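Local structure of cell wall surface anchor family protein (Streptococcus agalactiae serogroup V, 3TXA) at residues E103-V108 with F664-I669; Y154-T159 with Y628-K633. The protein is the adhesive tip pilin GBS104 of group B streptococcal pili, probably mediating attachment to host tissue through a metal-binding von Willebrand factor A domain. All coordinates share one frame; numbering follows the deposited sequence.

Contact 1. Residues E103-V108 with F664-I669; sequences ENYPLV and FPIPKI
Tyr105 and Leu107 meet Pro665, Ile666 and Lys668 in a mostly side-chain contact between strand 104-109 and the loop leading into strand 668-669, over the intervening strand 121-124 of an antiparallel sheet. The two backbones stay apart, with the CA atoms of Tyr105 and Pro665 separated by 7.6 Å, and what joins them is a proline-aromatic pair with one polar bond. Pro665 lays its CB almost squarely over the centre of the Tyr105 ring, 4.0 Å from the centroid, a CH-pi contact in which the two side chains cross at about a right angle. With chi1 at 58° the ring of Tyr105 sits between its own backbone N and carbonyl carbon, a torsion that carries it over toward the proline. Its hydroxyl OH then accepts a hydrogen bond of 3.3 Å from Ile666 N, at an N-H...O angle of 155°, so that a backbone amide of the loop is satisfied by a side chain from a strand.

The topology explains the gap. Strand 121-124 lies between 104-109 and 668-669 in this sheet of the Ig-like fold, antiparallel to both, and its Pro124 touches both Tyr105 and Pro665. The sheet thus joins strands from near both ends of the modelled chain.

Further along, Leu107 CD1 comes across the extended chain of Lys668 and rests 3.8 Å from its CE, so the lysine contributes methylene surface here. The ring of Tyr98 meets that of Tyr105 obliquely, while Ala96 of the outermost strand 95-97 touches both Tyr105 and Lys668.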
loop_
_atom_site.group_PDB
_atom_site.type_symbol
_atom_site.label_atom_id
_atom_site.label_comp_id
_atom_site.label_asym_id
_atom_site.label_seq_id
_atom_site.Cartn_x
_atom_site.Cartn_y
_atom_site.Cartn_z
ATOM N N GLU A 103 32.387 -17.539 -6.856
ATOM C CA GLU A 103 32.316 -17.465 -5.387
ATOM C C GLU A 103 32.173 -18.857 -4.741
ATOM O O GLU A 103 31.791 -19.827 -5.394
ATOM C CB GLU A 103 31.239 -16.464 -4.913
ATOM C CG GLU A 103 29.772 -16.932 -5.050
ATOM C CD GLU A 103 28.802 -15.845 -5.584
ATOM O OE1 GLU A 103 29.002 -14.632 -5.314
ATOM O OE2 GLU A 103 27.829 -16.220 -6.287
ATOM N N ASN A 104 32.521 -18.945 -3.464
ATOM C CA ASN A 104 32.554 -20.210 -2.736
ATOM C C ASN A 104 31.174 -20.585 -2.193
ATOM O O ASN A 104 30.374 -19.704 -1.852
ATOM C CB ASN A 104 33.544 -20.114 -1.553
ATOM C CG ASN A 104 34.957 -20.606 -1.894
ATOM O OD1 ASN A 104 35.428 -20.502 -3.029
ATOM N ND2 ASN A 104 35.641 -21.127 -0.888
ATOM N N TYR A 105 30.891 -21.887 -2.137
ATOM C CA TYR A 105 29.799 -22.389 -1.309
ATOM C C TYR A 105 30.285 -23.478 -0.370
ATOM O O TYR A 105 31.013 -24.376 -0.790
ATOM C CB TYR A 105 28.548 -22.815 -2.109
ATOM C CG TYR A 105 28.709 -23.887 -3.182
ATOM C CD1 TYR A 105 28.753 -25.247 -2.861
ATOM C CD2 TYR A 105 28.750 -23.540 -4.529
ATOM C CE1 TYR A 105 28.877 -26.221 -3.854
ATOM C CE2 TYR A 105 28.868 -24.508 -5.523
ATOM C CZ TYR A 105 28.930 -25.838 -5.179
ATOM O OH TYR A 105 29.053 -26.762 -6.178
ATOM N N PRO A 106 29.894 -23.394 0.910
ATOM C CA PRO A 106 30.339 -24.397 1.878
ATOM C C PRO A 106 29.643 -25.748 1.679
ATOM O O PRO A 106 28.455 -25.792 1.333
ATOM C CB PRO A 106 29.966 -23.778 3.231
ATOM C CG PRO A 106 28.873 -22.806 2.931
ATOM C CD PRO A 106 29.082 -22.327 1.526
ATOM N N LEU A 107 30.392 -26.833 1.877
ATOM C CA LEU A 107 29.833 -28.187 1.861
ATOM C C LEU A 107 29.690 -28.752 3.273
ATOM O O LEU A 107 30.691 -28.971 3.954
ATOM C CB LEU A 107 30.704 -29.127 1.024
ATOM C CG LEU A 107 30.533 -29.122 -0.494
ATOM C CD1 LEU A 107 31.604 -29.990 -1.119
ATOM C CD2 LEU A 107 29.141 -29.599 -0.913
ATOM N N VAL A 108 28.452 -28.980 3.709
ATOM C CA VAL A 108 28.182 -29.615 5.006
ATOM C C VAL A 108 28.109 -31.157 4.839
ATOM O O VAL A 108 28.215 -31.665 3.721
ATOM C CB VAL A 108 26.914 -28.986 5.689
ATOM C CG1 VAL A 108 25.606 -29.481 5.045
ATOM C CG2 VAL A 108 26.919 -29.197 7.224
ATOM N N PHE A 664 23.793 -24.173 -10.237
ATOM C CA PHE A 664 23.155 -24.804 -9.086
ATOM C C PHE A 664 24.325 -25.306 -8.263
ATOM O O PHE A 664 25.360 -25.679 -8.817
ATOM C CB PHE A 664 22.310 -26.034 -9.497
ATOM C CG PHE A 664 20.843 -25.753 -9.825
ATOM C CD1 PHE A 664 20.449 -25.395 -11.114
ATOM C CD2 PHE A 664 19.856 -25.949 -8.874
ATOM C CE1 PHE A 664 19.104 -25.183 -11.431
ATOM C CE2 PHE A 664 18.507 -25.742 -9.180
ATOM C CZ PHE A 664 18.132 -25.361 -10.451
ATOM N N PRO A 665 24.176 -25.322 -6.934
ATOM C CA PRO A 665 25.205 -26.022 -6.186
ATOM C C PRO A 665 25.070 -27.542 -6.403
ATOM O O PRO A 665 23.985 -28.028 -6.694
ATOM C CB PRO A 665 24.908 -25.628 -4.737
ATOM C CG PRO A 665 23.447 -25.311 -4.707
ATOM C CD PRO A 665 23.067 -24.852 -6.078
ATOM N N ILE A 666 26.163 -28.279 -6.260
ATOM C CA ILE A 666 26.184 -29.704 -6.568
ATOM C C ILE A 666 26.694 -30.486 -5.358
ATOM O O ILE A 666 27.786 -30.199 -4.884
ATOM C CB ILE A 666 27.099 -29.963 -7.787
ATOM C CG1 ILE A 666 26.571 -29.210 -9.022
ATOM C CG2 ILE A 666 27.251 -31.459 -8.042
ATOM C CD1 ILE A 666 27.622 -28.905 -10.089
ATOM N N PRO A 667 25.898 -31.452 -4.837
ATOM C CA PRO A 667 26.377 -32.374 -3.800
ATOM C C PRO A 667 27.464 -33.321 -4.301
ATOM O O PRO A 667 27.775 -33.345 -5.499
ATOM C CB PRO A 667 25.129 -33.175 -3.420
ATOM C CG PRO A 667 24.172 -32.943 -4.473
ATOM C CD PRO A 667 24.446 -31.591 -5.031
ATOM N N LYS A 668 28.054 -34.076 -3.375
ATOM C CA LYS A 668 29.136 -35.012 -3.697
ATOM C C LYS A 668 28.972 -36.261 -2.849
ATOM O O LYS A 668 28.495 -36.168 -1.716
ATOM C CB LYS A 668 30.520 -34.393 -3.428
ATOM C CG LYS A 668 30.791 -33.030 -4.062
ATOM C CD LYS A 668 32.280 -32.667 -4.054
ATOM C CE LYS A 668 32.452 -31.236 -4.553
ATOM N NZ LYS A 668 33.752 -30.980 -5.240
ATOM N N ILE A 669 29.366 -37.414 -3.392
ATOM C CA ILE A 669 29.289 -38.697 -2.671
ATOM C C ILE A 669 30.553 -39.534 -2.842
ATOM O O ILE A 669 31.280 -39.355 -3.828
ATOM C CB ILE A 669 28.091 -39.558 -3.122
ATOM C CG1 ILE A 669 28.036 -39.650 -4.642
ATOM C CG2 ILE A 669 26.786 -39.002 -2.575
ATOM C CD1 ILE A 669 27.095 -40.692 -5.130
#

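Contact 2. Residues Y154-T159 with Y628-K633; sequences YKIELT and YDVRLK
Tyr154 to Ile156 pair with Tyr628 to Val630 as antiparallel strands whose short axes approach to 4.7 Å at 134°, a marked departure from strictly antiparallel alignment. Tyr154 with Val630 and Ile156 with Tyr628 are the hydrogen-bonded pairs, each exchanging two backbone bonds; Val630 N reaches Tyr154 O over 2.9 Å, whereas the bond from Ile156 N to Tyr628 O is bent, 136° at the hydrogen. Lys155 and Asp629 form the non-hydrogen-bonded pair between them.

The two faces of this pairing differ in character. On the buried one, Ile156 and Tyr628 lie side by side and point the same way: Ile156 CB makes a CH-pi contact over one face of the Tyr628 ring, 3.5 Å from Tyr628 CZ and offset toward the rim, while Ile156 CG2 packs beside Tyr628 OH. Ile156 CG1 also meets Val630 CG2 at 3.9 Å, linking the two aliphatic branches diagonally across the strands. The ring of Phe558 joins that of Tyr628, and Ile143 packs on Ile156.

On the other face the lysine bends back to its cross-strand neighbour. CG of Lys155 leaves anti to the backbone N, chi1 -174°, and the chain then turns at its last two torsions, bringing NZ to 2.8 Å from Asp629 OD1 in a salt bridge that uses the carboxylate's syn lone pair. Asn147 ND2 gives the same oxygen a weak second bond. Beyond the paired residues, Arg631 grips Leu632 O with NE and NH1 and forms a salt bridge to Glu557.

Largely apolar side chains thus occupy the buried face and polar ones the other, as expected for a strand pair in an Ig-like beta sandwich.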
loop_
_atom_site.group_PDB
_atom_site.type_symbol
_atom_site.label_atom_id
_atom_site.label_comp_id
_atom_site.label_asym_id
_atom_site.label_seq_id
_atom_site.Cartn_x
_atom_site.Cartn_y
_atom_site.Cartn_z
ATOM N N TYR A 154 21.008 -42.618 -3.551
ATOM C CA TYR A 154 20.571 -41.338 -3.022
ATOM C C TYR A 154 19.450 -40.712 -3.858
ATOM O O TYR A 154 19.295 -41.034 -5.040
ATOM C CB TYR A 154 21.751 -40.378 -2.909
ATOM C CG TYR A 154 22.969 -40.917 -2.175
ATOM C CD1 TYR A 154 24.069 -41.418 -2.891
ATOM C CD2 TYR A 154 23.037 -40.900 -0.774
ATOM C CE1 TYR A 154 25.200 -41.907 -2.232
ATOM C CE2 TYR A 154 24.171 -41.380 -0.096
ATOM C CZ TYR A 154 25.246 -41.884 -0.833
ATOM O OH TYR A 154 26.370 -42.365 -0.194
ATOM N N LYS A 155 18.686 -39.825 -3.209
ATOM C CA LYS A 155 17.560 -39.127 -3.797
ATOM C C LYS A 155 17.889 -37.644 -3.871
ATOM O O LYS A 155 17.950 -36.964 -2.839
ATOM C CB LYS A 155 16.325 -39.326 -2.932
ATOM C CG LYS A 155 15.052 -38.772 -3.489
ATOM C CD LYS A 155 13.875 -39.204 -2.637
ATOM C CE LYS A 155 12.743 -39.758 -3.494
ATOM N NZ LYS A 155 13.158 -40.944 -4.330
ATOM N N ILE A 156 18.085 -37.149 -5.097
ATOM C CA ILE A 156 18.368 -35.741 -5.354
ATOM C C ILE A 156 17.088 -34.922 -5.377
ATOM O O ILE A 156 16.094 -35.333 -5.961
ATOM C CB ILE A 156 19.125 -35.546 -6.699
ATOM C CG1 ILE A 156 20.361 -36.456 -6.786
ATOM C CG2 ILE A 156 19.502 -34.087 -6.921
ATOM C CD1 ILE A 156 21.415 -36.270 -5.700
ATOM N N GLU A 157 17.118 -33.775 -4.718
ATOM C CA GLU A 157 16.057 -32.790 -4.846
ATOM C C GLU A 157 16.610 -31.504 -5.489
ATOM O O GLU A 157 17.691 -31.014 -5.116
ATOM C CB GLU A 157 15.383 -32.499 -3.492
ATOM C CG GLU A 157 14.523 -31.231 -3.477
ATOM C CD GLU A 157 13.753 -30.998 -2.183
ATOM O OE1 GLU A 157 12.675 -31.616 -2.020
ATOM O OE2 GLU A 157 14.186 -30.164 -1.343
ATOM N N LEU A 158 15.849 -30.977 -6.451
ATOM C CA LEU A 158 16.186 -29.763 -7.164
ATOM C C LEU A 158 14.971 -28.850 -7.079
ATOM O O LEU A 158 13.842 -29.309 -7.272
ATOM C CB LEU A 158 16.473 -30.109 -8.621
ATOM C CG LEU A 158 17.501 -29.283 -9.370
ATOM C CD1 LEU A 158 18.679 -30.156 -9.780
ATOM C CD2 LEU A 158 16.874 -28.726 -10.588
ATOM N N THR A 159 15.188 -27.568 -6.787
ATOM C CA THR A 159 14.082 -26.605 -6.594
ATOM C C THR A 159 14.421 -25.272 -7.244
ATOM O O THR A 159 15.594 -24.878 -7.303
ATOM C CB THR A 159 13.801 -26.299 -5.101
ATOM O OG1 THR A 159 14.893 -25.551 -4.557
ATOM C CG2 THR A 159 13.601 -27.588 -4.261
ATOM N N TYR A 628 14.589 -37.112 -8.099
ATOM C CA TYR A 628 14.915 -38.310 -8.857
ATOM C C TYR A 628 15.918 -39.179 -8.091
ATOM O O TYR A 628 16.399 -38.753 -7.054
ATOM C CB TYR A 628 15.459 -37.921 -10.211
ATOM C CG TYR A 628 16.719 -37.097 -10.176
ATOM C CD1 TYR A 628 17.966 -37.691 -10.248
ATOM C CD2 TYR A 628 16.662 -35.716 -10.109
ATOM C CE1 TYR A 628 19.126 -36.927 -10.248
ATOM C CE2 TYR A 628 17.799 -34.948 -10.110
ATOM C CZ TYR A 628 19.035 -35.552 -10.180
ATOM O OH TYR A 628 20.175 -34.779 -10.167
ATOM N N ASP A 629 16.238 -40.380 -8.580
ATOM C CA ASP A 629 17.209 -41.248 -7.884
ATOM C C ASP A 629 18.540 -41.447 -8.637
ATOM O O ASP A 629 18.573 -41.460 -9.878
ATOM C CB ASP A 629 16.578 -42.595 -7.525
ATOM C CG ASP A 629 15.413 -42.458 -6.533
ATOM O OD1 ASP A 629 15.504 -41.617 -5.610
ATOM O OD2 ASP A 629 14.398 -43.187 -6.668
ATOM N N VAL A 630 19.638 -41.579 -7.888
ATOM C CA VAL A 630 20.959 -41.833 -8.477
ATOM C C VAL A 630 21.711 -42.939 -7.734
ATOM O O VAL A 630 21.409 -43.251 -6.586
ATOM C CB VAL A 630 21.852 -40.560 -8.528
ATOM C CG1 VAL A 630 21.300 -39.541 -9.489
ATOM C CG2 VAL A 630 21.971 -39.936 -7.169
ATOM N N ARG A 631 22.692 -43.523 -8.406
ATOM C CA ARG A 631 23.575 -44.520 -7.813
ATOM C C ARG A 631 25.001 -44.224 -8.257
ATOM O O ARG A 631 25.240 -43.836 -9.410
ATOM C CB ARG A 631 23.202 -45.933 -8.280
ATOM C CG ARG A 631 23.485 -47.059 -7.271
ATOM C CD ARG A 631 23.767 -48.377 -7.966
ATOM N NE ARG A 631 25.131 -48.376 -8.513
ATOM C CZ ARG A 631 25.541 -49.075 -9.576
ATOM N NH1 ARG A 631 26.808 -48.986 -9.985
ATOM N NH2 ARG A 631 24.691 -49.852 -10.238
ATOM N N LEU A 632 25.946 -44.402 -7.337
ATOM C CA LEU A 632 27.352 -44.226 -7.654
ATOM C C LEU A 632 27.846 -45.427 -8.439
ATOM O O LEU A 632 27.661 -46.566 -8.018
ATOM C CB LEU A 632 28.155 -44.023 -6.380
ATOM C CG LEU A 632 29.671 -43.932 -6.526
ATOM C CD1 LEU A 632 30.220 -42.602 -6.030
ATOM C CD2 LEU A 632 30.277 -45.105 -5.776
ATOM N N LYS A 633 28.457 -45.167 -9.591
ATOM C CA LYS A 633 28.888 -46.225 -10.503
ATOM C C LYS A 633 29.915 -47.152 -9.858
ATOM O O LYS A 633 30.640 -46.729 -8.951
ATOM C CB LYS A 633 29.453 -45.608 -11.780
ATOM C CG LYS A 633 28.400 -44.990 -12.670
ATOM C CD LYS A 633 28.990 -44.601 -13.991
ATOM C CE LYS A 633 28.015 -44.860 -15.112
ATOM N NZ LYS A 633 28.496 -44.217 -16.362
#

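In the fold
Along the chain the segments of contact 2 fall between those of contact 1, in the order 103-108, 154-159, 628-633 and 664-669. The contacts lie about 15 Å apart, centre to centre, in two different sheets of the Ig-like domain, and the strand and loop of 664-669 pack directly on contact 2. Ile669 CG2 lies 3.3 Å from Tyr154 CE1, and Phe664 CZ lies 3.6 Å from Leu158 CD2. Between the inner segments the chain leaves to build the von Willebrand factor A domain with its magnesium site, then returns. The Ig-like domain is therefore assembled from sequence on both sides of an inserted domain, a discontinuous architecture.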